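Local coordinates for protein glycinin A3B4 subunit (Glycine max, PDB 2D5F) that serves as a seed storage protein of soybean, an 11S globulin with two cupin domains that assembles into hexamers, at residues Pro64-Ile69 and Phe365-Gln370; Asn385-Ser390 and Lys445-Ala450. One frame throughout, in Å; residues are numbered along the deposited sequence.

In the fold
From the N terminus, the chain first builds the N-terminal cupin domain, where P64-I69 leads into strand 67-73. Interaction 1 closes a loop of almost 300 residues by bringing F365-Q370, at the start of strand 368-374, against that segment and so joins the two cupin domains. The chain then makes interaction 2, a shorter closure of 54 residues within the C-terminal domain between the turns N385-S390 and K445-A450. The two loops follow one another and neither nest nor cross. Strand 438-445 lies between 368-374 and 390-395, and the centres of interactions 1 and 2 are about 11 Å apart; S368 OG is hydrogen-bonded to H447 O, and Q370 OE1 to K445 NZ.

Interaction 1 (Pro64-Ile69 and Phe365-Gln370); sequences PYPQMI and FGLSAQ
The pyrrolidine ring of P66 nestles against the start of the F365 side chain. Its CG atom lies 3.7 Å from F365 CB, and the same CG is 3.6 Å from F365 O, so the proline rests against side chain and backbone at once. P66 CB lies obliquely to the phenyl ring, 4.0 Å from F365 CG; V124 touches that phenylalanine too. Next along the contact comes L367, whose CD1 fills the hollow between P66 and M68: it stands 4.2 Å from P66 CG and 4.1 Å from M68 CB. The bumps thus interleave, proline, leucine and methionine, each occupying the dip beside its neighbour. The segments lead into strand 67-73 of the first cupin domain and strand 368-374 of the second, in separate sheets that pack here through apolar side chains, with no hydrogen bond passing between the segments. M68 makes the other part of the contact. Its CG is anti to the backbone N (chi1 177°), and the chain bends at chi3 (-96°), which brings CE round to S368 CA, while SD settles 3.8 Å from A369 CB. The sulfur also touches S368 O at 3.7 Å, so the methionine end lies over the backbone of S368 and beside the small methyl of A369. F444 and V122 cover the same side chain from the two sheets, and P66 has P127 and N151 as further neighbours. On the far side, S368 points its CB away from P64-I69, and its OG bonds to H447 O.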
ATOM      1  N   PRO B  64      15.167  17.785  12.252  1.00 18.72           N
ATOM      2  CA  PRO B  64      14.472  16.504  12.434  1.00 15.51           C
ATOM      3  C   PRO B  64      12.968  16.471  12.159  1.00 20.02           C
ATOM      4  O   PRO B  64      12.241  15.690  12.770  1.00 22.86           O
ATOM      5  CB  PRO B  64      14.800  16.148  13.879  1.00 16.20           C
ATOM      6  CG  PRO B  64      14.759  17.487  14.544  1.00 21.28           C
ATOM      7  CD  PRO B  64      15.500  18.390  13.555  1.00 17.65           C
ATOM      8  N   TYR B  65      12.504  17.314  11.243  1.00 16.39           N
ATOM      9  CA  TYR B  65      11.089  17.345  10.876  1.00 17.96           C
ATOM     10  C   TYR B  65      11.009  17.990   9.506  1.00 13.11           C
ATOM     11  O   TYR B  65      11.948  18.641   9.070  1.00 17.17           O
ATOM     12  CB  TYR B  65      10.260  18.153  11.891  1.00 15.88           C
ATOM     13  CG  TYR B  65      10.946  19.414  12.377  1.00 21.00           C
ATOM     14  CD1 TYR B  65      11.654  19.426  13.582  1.00 17.15           C
ATOM     15  CD2 TYR B  65      10.926  20.581  11.611  1.00 16.97           C
ATOM     16  CE1 TYR B  65      12.330  20.568  14.015  1.00 16.40           C
ATOM     17  CE2 TYR B  65      11.599  21.726  12.031  1.00 17.48           C
ATOM     18  CZ  TYR B  65      12.301  21.712  13.233  1.00 15.63           C
ATOM     19  OH  TYR B  65      12.986  22.839  13.639  1.00 22.97           O
ATOM     20  N   PRO B  66       9.901  17.789   8.789  1.00 17.10           N
ATOM     21  CA  PRO B  66       9.881  18.436   7.479  1.00 20.31           C
ATOM     22  C   PRO B  66       9.546  19.918   7.562  1.00 20.46           C
ATOM     23  O   PRO B  66       9.014  20.394   8.566  1.00 12.95           O
ATOM     24  CB  PRO B  66       8.840  17.628   6.705  1.00 21.82           C
ATOM     25  CG  PRO B  66       7.930  17.123   7.747  1.00 22.83           C
ATOM     26  CD  PRO B  66       8.827  16.789   8.915  1.00 23.25           C
ATOM     27  N   GLN B  67       9.918  20.647   6.514  1.00 22.69           N
ATOM     28  CA  GLN B  67       9.626  22.070   6.421  1.00 21.62           C
ATOM     29  C   GLN B  67       8.952  22.271   5.075  1.00 16.57           C
ATOM     30  O   GLN B  67       9.322  21.631   4.086  1.00 18.82           O
ATOM     31  CB  GLN B  67      10.902  22.922   6.429  1.00 18.72           C
ATOM     32  CG  GLN B  67      11.712  22.910   7.708  1.00 26.82           C
ATOM     33  CD  GLN B  67      12.961  23.776   7.597  1.00 23.76           C
ATOM     34  OE1 GLN B  67      12.875  24.979   7.346  1.00 25.27           O
ATOM     35  NE2 GLN B  67      14.125  23.162   7.777  1.00 24.61           N
ATOM     36  N   MET B  68       7.946  23.131   5.044  1.00 19.13           N
ATOM     37  CA  MET B  68       7.282  23.461   3.793  1.00 14.36           C
ATOM     38  C   MET B  68       7.513  24.958   3.672  1.00 15.88           C
ATOM     39  O   MET B  68       7.091  25.725   4.529  1.00 17.60           O
ATOM     40  CB  MET B  68       5.795  23.156   3.843  1.00 17.79           C
ATOM     41  CG  MET B  68       5.087  23.571   2.567  1.00 24.89           C
ATOM     42  SD  MET B  68       3.421  22.941   2.480  1.00 23.43           S
ATOM     43  CE  MET B  68       3.707  21.481   1.512  1.00 26.52           C
ATOM     44  N   ILE B  69       8.203  25.362   2.615  1.00 18.66           N
ATOM     45  CA  ILE B  69       8.542  26.762   2.414  1.00 22.60           C
ATOM     46  C   ILE B  69       7.889  27.373   1.182  1.00 20.99           C
ATOM     47  O   ILE B  69       7.803  26.739   0.130  1.00 23.76           O
ATOM     48  CB  ILE B  69      10.061  26.913   2.253  1.00 15.51           C
ATOM     49  CG1 ILE B  69      10.776  26.150   3.369  1.00 22.95           C
ATOM     50  CG2 ILE B  69      10.455  28.385   2.281  1.00 22.31           C
ATOM     51  CD1 ILE B  69      12.263  25.986   3.133  1.00 18.52           C
ATOM     52  N   PHE B 365       5.511  13.255   4.626  1.00 23.73           N
ATOM     53  CA  PHE B 365       5.750  14.393   5.512  1.00 20.76           C
ATOM     54  C   PHE B 365       4.519  14.978   6.200  1.00 24.65           C
ATOM     55  O   PHE B 365       4.643  15.868   7.044  1.00 22.90           O
ATOM     56  CB  PHE B 365       6.482  15.495   4.748  1.00 18.35           C
ATOM     57  CG  PHE B 365       7.674  15.002   3.981  1.00 24.73           C
ATOM     58  CD1 PHE B 365       8.515  14.029   4.523  1.00 25.85           C
ATOM     59  CD2 PHE B 365       7.958  15.505   2.719  1.00 29.76           C
ATOM     60  CE1 PHE B 365       9.622  13.567   3.814  1.00 23.39           C
ATOM     61  CE2 PHE B 365       9.065  15.050   1.998  1.00 27.78           C
ATOM     62  CZ  PHE B 365       9.900  14.076   2.549  1.00 26.62           C
ATOM     63  N   GLY B 366       3.339  14.484   5.840  1.00 19.89           N
ATOM     64  CA  GLY B 366       2.111  14.969   6.456  1.00 21.15           C
ATOM     65  C   GLY B 366       1.822  16.457   6.309  1.00 25.36           C
ATOM     66  O   GLY B 366       1.326  17.100   7.243  1.00 20.12           O
ATOM     67  N   LEU B 367       2.114  17.013   5.140  1.00 19.71           N
ATOM     68  CA  LEU B 367       1.869  18.430   4.909  1.00 20.68           C
ATOM     69  C   LEU B 367       1.275  18.726   3.544  1.00 17.49           C
ATOM     70  O   LEU B 367       1.536  18.026   2.577  1.00 19.70           O
ATOM     71  CB  LEU B 367       3.166  19.223   5.050  1.00 23.32           C
ATOM     72  CG  LEU B 367       3.731  19.450   6.448  1.00 24.53           C
ATOM     73  CD1 LEU B 367       5.148  19.967   6.327  1.00 22.58           C
ATOM     74  CD2 LEU B 367       2.853  20.444   7.207  1.00 21.39           C
ATOM     75  N   SER B 368       0.468  19.776   3.483  1.00 18.49           N
ATOM     76  CA  SER B 368      -0.129  20.228   2.235  1.00 16.44           C
ATOM     77  C   SER B 368      -0.373  21.720   2.383  1.00 14.00           C
ATOM     78  O   SER B 368      -0.109  22.301   3.435  1.00 13.92           O
ATOM     79  CB  SER B 368      -1.438  19.487   1.938  1.00 17.54           C
ATOM     80  OG  SER B 368      -2.360  19.621   2.992  1.00 23.86           O
ATOM     81  N   ALA B 369      -0.870  22.352   1.331  1.00 19.54           N
ATOM     82  CA  ALA B 369      -1.120  23.781   1.398  1.00 22.72           C
ATOM     83  C   ALA B 369      -2.083  24.255   0.333  1.00 19.52           C
ATOM     84  O   ALA B 369      -2.421  23.521  -0.592  1.00 16.06           O
ATOM     85  CB  ALA B 369       0.199  24.544   1.264  1.00 18.30           C
ATOM     86  N   GLN B 370      -2.536  25.491   0.497  1.00 20.40           N
ATOM     87  CA  GLN B 370      -3.413  26.118  -0.472  1.00 17.72           C
ATOM     88  C   GLN B 370      -2.946  27.556  -0.628  1.00 22.48           C
ATOM     89  O   GLN B 370      -2.344  28.128   0.284  1.00 17.07           O
ATOM     90  CB  GLN B 370      -4.873  26.094  -0.007  1.00 18.67           C
ATOM     91  CG  GLN B 370      -5.516  24.715  -0.091  1.00 27.73           C
ATOM     92  CD  GLN B 370      -6.998  24.741   0.215  1.00 28.68           C
ATOM     93  OE1 GLN B 370      -7.414  25.273   1.236  1.00 30.64           O
ATOM     94  NE2 GLN B 370      -7.803  24.158  -0.672  1.00 30.10           N
TER

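Interaction 2 (Asn385-Ser390 and Lys445-Ala450); sequences NLNANS and KTHHNA
At the end of the C-terminal cupin sheet, S390 and K445 form an antiparallel non-hydrogen-bonded pair joining strands 390-395 and 438-445, and the loops that leave the pair at this end of the sheet fold against each other. S390 OG packs on the aliphatic part of K445, 3.3 Å from its CG. That lysine runs extended beyond CG, crossing N385 at about a right angle, and NZ is hydrogen-bonded to Q370 of strand 368-374. Beyond the pair, T446 N donates to N389 O at 3.2 Å in a nearly straight bond (163°), while N389 N gives a weak one to T446 OG1. T446 is the centre of an inverse gamma turn, which swings the chain out of the strand, and a water bridges its OG1 and N389 ND2, 2.9 Å from each. N389 OD1 accepts from Q426 N, and Q155 of a neighbouring subunit bonds both T446 OG1 and N389 ND2, so this edge of the cupin domain faces the subunit contact in the hexamer. Deeper in, A388 CB fits among H447 CB, 3.7 Å away, and A450 CB, 4.1 Å away. H447 CG is anti to the backbone N (chi1 -169°), and one end of the N387 amide lies over the centre of one ring face, the other end reaching toward A450, with the planes 31° apart. At the ring edge, N449 N donates to H447 ND1 at 2.9 Å, closing the turn upon itself. An alanine here would probably leave N449 N without its acceptor and open a gap beneath the N387 amide, which would be freer to turn.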
ATOM      1  N   ASN B 385     -11.658  22.630   7.960  1.00 20.10           N
ATOM      2  CA  ASN B 385     -10.808  21.544   7.530  1.00 17.89           C
ATOM      3  C   ASN B 385     -11.163  20.343   8.388  1.00 14.83           C
ATOM      4  O   ASN B 385     -11.123  20.408   9.614  1.00 17.22           O
ATOM      5  CB  ASN B 385      -9.338  21.936   7.687  1.00 18.28           C
ATOM      6  CG  ASN B 385      -8.957  23.105   6.790  1.00 23.00           C
ATOM      7  OD1 ASN B 385      -8.589  24.181   7.267  1.00 22.33           O
ATOM      8  ND2 ASN B 385      -9.056  22.901   5.486  1.00 18.59           N
ATOM      9  N   LEU B 386     -11.525  19.253   7.727  1.00 12.54           N
ATOM     10  CA  LEU B 386     -11.929  18.034   8.400  1.00 12.42           C
ATOM     11  C   LEU B 386     -10.831  17.302   9.145  1.00 15.18           C
ATOM     12  O   LEU B 386     -11.042  16.823  10.254  1.00 13.83           O
ATOM     13  CB  LEU B 386     -12.528  17.049   7.390  1.00 12.15           C
ATOM     14  CG  LEU B 386     -13.920  17.279   6.798  1.00 22.64           C
ATOM     15  CD1 LEU B 386     -13.967  18.556   5.965  1.00 21.26           C
ATOM     16  CD2 LEU B 386     -14.265  16.076   5.946  1.00 20.96           C
ATOM     17  N   ASN B 387      -9.657  17.224   8.529  1.00 18.48           N
ATOM     18  CA  ASN B 387      -8.557  16.452   9.088  1.00 18.84           C
ATOM     19  C   ASN B 387      -7.219  17.145   9.305  1.00 21.56           C
ATOM     20  O   ASN B 387      -6.179  16.488   9.243  1.00 22.55           O
ATOM     21  CB  ASN B 387      -8.318  15.232   8.190  1.00 16.29           C
ATOM     22  CG  ASN B 387      -7.893  15.622   6.782  1.00 24.96           C
ATOM     23  OD1 ASN B 387      -7.486  14.770   5.983  1.00 29.68           O
ATOM     24  ND2 ASN B 387      -7.988  16.911   6.464  1.00 13.85           N
ATOM     25  N   ALA B 388      -7.212  18.444   9.571  1.00 17.56           N
ATOM     26  CA  ALA B 388      -5.929  19.100   9.781  1.00 22.27           C
ATOM     27  C   ALA B 388      -6.002  20.488  10.384  1.00 18.00           C
ATOM     28  O   ALA B 388      -6.969  21.211  10.177  1.00 18.31           O
ATOM     29  CB  ALA B 388      -5.178  19.173   8.461  1.00 18.07           C
ATOM     30  N   ASN B 389      -4.973  20.839  11.149  1.00 17.46           N
ATOM     31  CA  ASN B 389      -4.871  22.174  11.705  1.00 17.45           C
ATOM     32  C   ASN B 389      -4.334  22.975  10.526  1.00 19.75           C
ATOM     33  O   ASN B 389      -3.736  22.406   9.607  1.00 19.93           O
ATOM     34  CB  ASN B 389      -3.861  22.233  12.854  1.00 18.88           C
ATOM     35  CG  ASN B 389      -4.420  21.710  14.149  1.00 20.03           C
ATOM     36  OD1 ASN B 389      -5.575  21.962  14.479  1.00 16.42           O
ATOM     37  ND2 ASN B 389      -3.595  20.996  14.908  1.00 17.98           N
ATOM     38  N   SER B 390      -4.528  24.287  10.546  1.00 16.96           N
ATOM     39  CA  SER B 390      -4.056  25.117   9.446  1.00 21.56           C
ATOM     40  C   SER B 390      -3.368  26.362   9.964  1.00 15.47           C
ATOM     41  O   SER B 390      -3.645  26.813  11.075  1.00 21.87           O
ATOM     42  CB  SER B 390      -5.230  25.543   8.561  1.00 18.54           C
ATOM     43  OG  SER B 390      -5.845  24.426   7.959  1.00 30.43           O
ATOM     44  N   LYS B 445      -1.297  23.231   5.908  1.00 18.40           N
ATOM     45  CA  LYS B 445      -2.180  22.310   6.619  1.00 15.87           C
ATOM     46  C   LYS B 445      -1.375  21.069   6.988  1.00 14.96           C
ATOM     47  O   LYS B 445      -0.638  20.528   6.158  1.00 15.01           O
ATOM     48  CB  LYS B 445      -3.391  21.950   5.750  1.00 17.82           C
ATOM     49  CG  LYS B 445      -4.192  23.183   5.324  1.00 21.81           C
ATOM     50  CD  LYS B 445      -5.479  22.828   4.599  1.00 16.59           C
ATOM     51  CE  LYS B 445      -6.198  24.088   4.138  1.00 15.91           C
ATOM     52  NZ  LYS B 445      -7.467  23.756   3.442  1.00 17.94           N
ATOM     53  N   THR B 446      -1.517  20.630   8.238  1.00 13.85           N
ATOM     54  CA  THR B 446      -0.768  19.484   8.747  1.00 16.79           C
ATOM     55  C   THR B 446      -1.279  18.081   8.402  1.00 18.09           C
ATOM     56  O   THR B 446      -1.447  17.221   9.272  1.00 18.50           O
ATOM     57  CB  THR B 446      -0.567  19.604  10.279  1.00 16.03           C
ATOM     58  OG1 THR B 446      -1.827  19.833  10.917  1.00 15.63           O
ATOM     59  CG2 THR B 446       0.367  20.769  10.592  1.00 19.97           C
ATOM     60  N   HIS B 447      -1.516  17.869   7.115  1.00 22.24           N
ATOM     61  CA  HIS B 447      -1.944  16.583   6.592  1.00 22.73           C
ATOM     62  C   HIS B 447      -1.526  16.590   5.125  1.00 17.23           C
ATOM     63  O   HIS B 447      -1.623  17.623   4.460  1.00 18.43           O
ATOM     64  CB  HIS B 447      -3.455  16.402   6.742  1.00 17.77           C
ATOM     65  CG  HIS B 447      -3.922  15.006   6.465  1.00 18.33           C
ATOM     66  ND1 HIS B 447      -4.017  14.488   5.191  1.00 21.42           N
ATOM     67  CD2 HIS B 447      -4.293  14.009   7.304  1.00 22.26           C
ATOM     68  CE1 HIS B 447      -4.427  13.233   5.256  1.00 25.45           C
ATOM     69  NE2 HIS B 447      -4.601  12.917   6.527  1.00 23.30           N
ATOM     70  N   HIS B 448      -1.051  15.442   4.630  1.00 20.84           N
ATOM     71  CA  HIS B 448      -0.576  15.309   3.247  1.00 17.54           C
ATOM     72  C   HIS B 448      -1.666  15.504   2.200  1.00 18.84           C
ATOM     73  O   HIS B 448      -1.381  15.795   1.041  1.00 19.02           O
ATOM     74  CB  HIS B 448       0.096  13.939   3.047  1.00 18.86           C
ATOM     75  CG  HIS B 448      -0.865  12.791   2.925  1.00 23.38           C
ATOM     76  ND1 HIS B 448      -1.434  12.416   1.724  1.00 24.77           N
ATOM     77  CD2 HIS B 448      -1.354  11.933   3.854  1.00 20.93           C
ATOM     78  CE1 HIS B 448      -2.228  11.378   1.917  1.00 23.11           C
ATOM     79  NE2 HIS B 448      -2.197  11.066   3.202  1.00 21.51           N
ATOM     80  N   ASN B 449      -2.914  15.335   2.618  1.00 19.20           N
ATOM     81  CA  ASN B 449      -4.061  15.490   1.728  1.00 18.78           C
ATOM     82  C   ASN B 449      -5.219  16.068   2.550  1.00 18.13           C
ATOM     83  O   ASN B 449      -6.256  15.434   2.727  1.00 16.92           O
ATOM     84  CB  ASN B 449      -4.445  14.128   1.132  1.00 20.75           C
ATOM     85  CG  ASN B 449      -5.478  14.241   0.023  1.00 31.17           C
ATOM     86  OD1 ASN B 449      -5.733  15.328  -0.499  1.00 33.38           O
ATOM     87  ND2 ASN B 449      -6.069  13.113  -0.352  1.00 36.97           N
ATOM     88  N   ALA B 450      -5.014  17.277   3.063  1.00 16.90           N
ATOM     89  CA  ALA B 450      -6.009  17.953   3.879  1.00 15.82           C
ATOM     90  C   ALA B 450      -7.276  18.207   3.069  1.00 21.13           C
ATOM     91  O   ALA B 450      -7.213  18.627   1.916  1.00 26.83           O
ATOM     92  CB  ALA B 450      -5.440  19.264   4.402  1.00 20.06           C
TER
HETATM   93  O   HOH W   1      -1.161  19.855  13.788  1.00 22.25           O